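Local coordinates for protein yesU (Bacillus subtilis, PDB 1OQ1) that is of unknown function but adopts a galectin-like beta-sandwich fold, consistent with membership of a concanavalin-type clan, at residues A145-S153 / S175-E183. Numbering follows the deposited sequence.
Sequences AMGADPLPS and SINGLPILE
Ile-181 and Ile-176 share one side-chain shape at the first torsion: in each, CG1 stands beside the backbone N and opposite the carbonyl carbon (chi1 -61° and -65°), and both send CD1 to the ring of Pro-150. Ile-181 meets that ring tip to tip, its CD1 pressed to 3.5 Å from Pro-150 CD, tighter than an ordinary van der Waals contact, while its other branch, CG2, lies against Ala-148 O. Ile-176 slants across the ring, and its CD1 also touches Leu-151 CG at 4.2 Å. The rigid, compact pyrrolidine of Pro-150 suits this place because its CG and CD meet both isoleucine methyls.

Asp-149 helps to hold the loop here. Its OD1 accepts from Leu-151 N at 2.9 Å, an Asx turn in which the donor comes from above the carboxylate plane, while OD2 is held by a salt bridge to Arg-122. Across from it, a type I' turn from Ile-176 to Leu-179, with glycine at its third position, joins strands 171-176 and 179-185.

Further along, strand 145-148, at the edge of one sheet, runs roughly antiparallel to strand 179-183 of the other. Ile-181 and Leu-182 form a classic beta bulge opposite Phe-174. Gly-147, lacking a side chain, lets the backbones close in: its CA directs a nearly straight C-H contact (174°) at Ile-181 O, 3.5 Å away. Buried Leu-182 turns a branched aliphatic end toward the other strand, covering the Met-146 backbone with CD2 3.8 Å from Met-146 CA.

Ile-181 O also accepts from two waters, one shared with Met-146 O and the other, 2.8 Å away, with Ala-148 O. With water bridging these carbonyls, the edges associate through carbon packing, one CA-H...O contact and solvent, not as a continuous sheet.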
loop_
_atom_site.group_PDB
_atom_site.type_symbol
_atom_site.label_atom_id
_atom_site.label_comp_id
_atom_site.label_asym_id
_atom_site.label_seq_id
_atom_site.Cartn_x
_atom_site.Cartn_y
_atom_site.Cartn_z
ATOM N N ALA A 145 -9.430 4.837 -9.848
ATOM C CA ALA A 145 -9.159 6.267 -9.824
ATOM C C ALA A 145 -7.677 6.531 -10.009
ATOM O O ALA A 145 -6.860 5.614 -9.953
ATOM C CB ALA A 145 -9.628 6.864 -8.492
HETATM N N MSE A 146 -7.335 7.791 -10.249
HETATM C CA MSE A 146 -5.939 8.162 -10.397
HETATM C C MSE A 146 -5.786 9.662 -10.203
HETATM O O MSE A 146 -6.763 10.419 -10.272
HETATM C CB MSE A 146 -5.363 7.716 -11.753
HETATM C CG MSE A 146 -5.820 8.475 -12.985
HETATM SE SE MSE A 146 -4.743 7.968 -14.542
HETATM C CE MSE A 146 -3.581 9.498 -14.618
ATOM N N GLY A 147 -4.564 10.069 -9.895
ATOM C CA GLY A 147 -4.271 11.475 -9.689
ATOM C C GLY A 147 -2.791 11.711 -9.914
ATOM O O GLY A 147 -2.002 10.768 -9.884
ATOM N N ALA A 148 -2.406 12.960 -10.151
ATOM C CA ALA A 148 -0.999 13.278 -10.369
ATOM C C ALA A 148 -0.196 12.991 -9.098
ATOM O O ALA A 148 -0.712 13.130 -7.990
ATOM C CB ALA A 148 -0.847 14.752 -10.772
ATOM N N ASP A 149 1.067 12.602 -9.269
ATOM C CA ASP A 149 1.959 12.273 -8.152
ATOM C C ASP A 149 2.982 13.394 -7.915
ATOM O O ASP A 149 3.852 13.628 -8.755
ATOM C CB ASP A 149 2.692 10.959 -8.475
ATOM C CG ASP A 149 3.556 10.454 -7.329
ATOM O OD1 ASP A 149 3.644 11.128 -6.281
ATOM O OD2 ASP A 149 4.159 9.370 -7.487
ATOM N N PRO A 150 2.906 14.083 -6.759
ATOM C CA PRO A 150 3.830 15.176 -6.426
ATOM C C PRO A 150 5.223 14.725 -5.979
ATOM O O PRO A 150 6.133 15.540 -5.852
ATOM C CB PRO A 150 3.094 15.914 -5.314
ATOM C CG PRO A 150 2.462 14.781 -4.565
ATOM C CD PRO A 150 1.906 13.907 -5.687
ATOM N N LEU A 151 5.383 13.431 -5.726
ATOM C CA LEU A 151 6.675 12.913 -5.291
ATOM C C LEU A 151 7.730 13.139 -6.366
ATOM O O LEU A 151 7.517 12.828 -7.537
ATOM C CB LEU A 151 6.572 11.423 -4.985
ATOM C CG LEU A 151 5.746 11.021 -3.765
ATOM C CD1 LEU A 151 5.578 9.509 -3.762
ATOM C CD2 LEU A 151 6.433 11.489 -2.485
ATOM N N PRO A 152 8.885 13.688 -5.977
ATOM C CA PRO A 152 9.953 13.938 -6.945
ATOM C C PRO A 152 10.815 12.701 -7.100
ATOM O O PRO A 152 10.557 11.673 -6.474
ATOM C CB PRO A 152 10.730 15.068 -6.292
ATOM C CG PRO A 152 10.712 14.642 -4.840
ATOM C CD PRO A 152 9.246 14.217 -4.645
ATOM N N SER A 153 11.827 12.807 -7.954
ATOM C CA SER A 153 12.786 11.729 -8.132
ATOM C C SER A 153 13.660 11.857 -6.881
ATOM O O SER A 153 13.668 12.911 -6.234
ATOM C CB SER A 153 13.599 11.958 -9.409
ATOM O OG SER A 153 13.784 13.341 -9.648
ATOM N N SER A 175 -3.821 11.169 0.318
ATOM C CA SER A 175 -3.136 12.456 0.325
ATOM C C SER A 175 -1.661 12.273 0.650
ATOM O O SER A 175 -1.271 11.273 1.251
ATOM C CB SER A 175 -3.776 13.404 1.347
ATOM O OG SER A 175 -3.593 12.939 2.674
ATOM N N ILE A 176 -0.852 13.237 0.221
ATOM C CA ILE A 176 0.587 13.239 0.470
ATOM C C ILE A 176 0.928 14.628 1.001
ATOM O O ILE A 176 0.659 15.635 0.344
ATOM C CB ILE A 176 1.388 12.975 -0.828
ATOM C CG1 ILE A 176 1.092 11.559 -1.338
ATOM C CG2 ILE A 176 2.882 13.155 -0.564
ATOM C CD1 ILE A 176 1.703 11.247 -2.699
ATOM N N ASN A 177 1.525 14.674 2.187
ATOM C CA ASN A 177 1.868 15.936 2.829
ATOM C C ASN A 177 0.618 16.815 2.916
ATOM O O ASN A 177 0.693 18.035 2.807
ATOM C CB ASN A 177 2.997 16.650 2.063
ATOM C CG ASN A 177 4.370 16.057 2.367
ATOM O OD1 ASN A 177 4.470 14.981 2.955
ATOM N ND2 ASN A 177 5.428 16.754 1.967
ATOM N N GLY A 178 -0.532 16.167 3.106
ATOM C CA GLY A 178 -1.793 16.884 3.229
ATOM C C GLY A 178 -2.482 17.270 1.932
ATOM O O GLY A 178 -3.623 17.736 1.953
ATOM N N LEU A 179 -1.800 17.092 0.805
ATOM C CA LEU A 179 -2.379 17.434 -0.493
ATOM C C LEU A 179 -3.216 16.275 -1.015
ATOM O O LEU A 179 -2.713 15.165 -1.173
ATOM C CB LEU A 179 -1.270 17.747 -1.504
ATOM C CG LEU A 179 -1.728 18.090 -2.930
ATOM C CD1 LEU A 179 -2.403 19.458 -2.933
ATOM C CD2 LEU A 179 -0.535 18.079 -3.889
ATOM N N PRO A 180 -4.513 16.510 -1.279
ATOM C CA PRO A 180 -5.346 15.415 -1.789
ATOM C C PRO A 180 -4.795 14.962 -3.138
ATOM O O PRO A 180 -4.488 15.791 -3.994
ATOM C CB PRO A 180 -6.725 16.057 -1.920
ATOM C CG PRO A 180 -6.706 17.124 -0.858
ATOM C CD PRO A 180 -5.326 17.713 -1.026
ATOM N N ILE A 181 -4.667 13.651 -3.317
ATOM C CA ILE A 181 -4.139 13.082 -4.553
ATOM C C ILE A 181 -5.253 12.466 -5.390
ATOM O O ILE A 181 -5.342 12.706 -6.596
ATOM C CB ILE A 181 -3.072 12.004 -4.236
ATOM C CG1 ILE A 181 -1.917 12.639 -3.464
ATOM C CG2 ILE A 181 -2.560 11.356 -5.530
ATOM C CD1 ILE A 181 -1.240 13.775 -4.218
ATOM N N LEU A 182 -6.094 11.659 -4.751
ATOM C CA LEU A 182 -7.215 11.039 -5.445
ATOM C C LEU A 182 -8.258 10.597 -4.431
ATOM O O LEU A 182 -7.963 10.483 -3.243
ATOM C CB LEU A 182 -6.742 9.831 -6.275
ATOM C CG LEU A 182 -6.109 8.610 -5.588
ATOM C CD1 LEU A 182 -7.174 7.775 -4.883
ATOM C CD2 LEU A 182 -5.413 7.757 -6.635
ATOM N N GLU A 183 -9.479 10.371 -4.898
ATOM C CA GLU A 183 -10.544 9.904 -4.023
ATOM C C GLU A 183 -11.508 9.069 -4.858
ATOM O O GLU A 183 -11.598 9.245 -6.073
ATOM C CB GLU A 183 -11.259 11.077 -3.337
ATOM C CG GLU A 183 -12.298 11.812 -4.150
ATOM C CD GLU A 183 -13.029 12.852 -3.311
ATOM O OE1 GLU A 183 -14.061 13.383 -3.771
ATOM O OE2 GLU A 183 -12.567 13.144 -2.189
HETATM O O HOH W 1 -7.469 12.708 -8.780
HETATM O O HOH W 2 -3.282 14.348 -7.645
#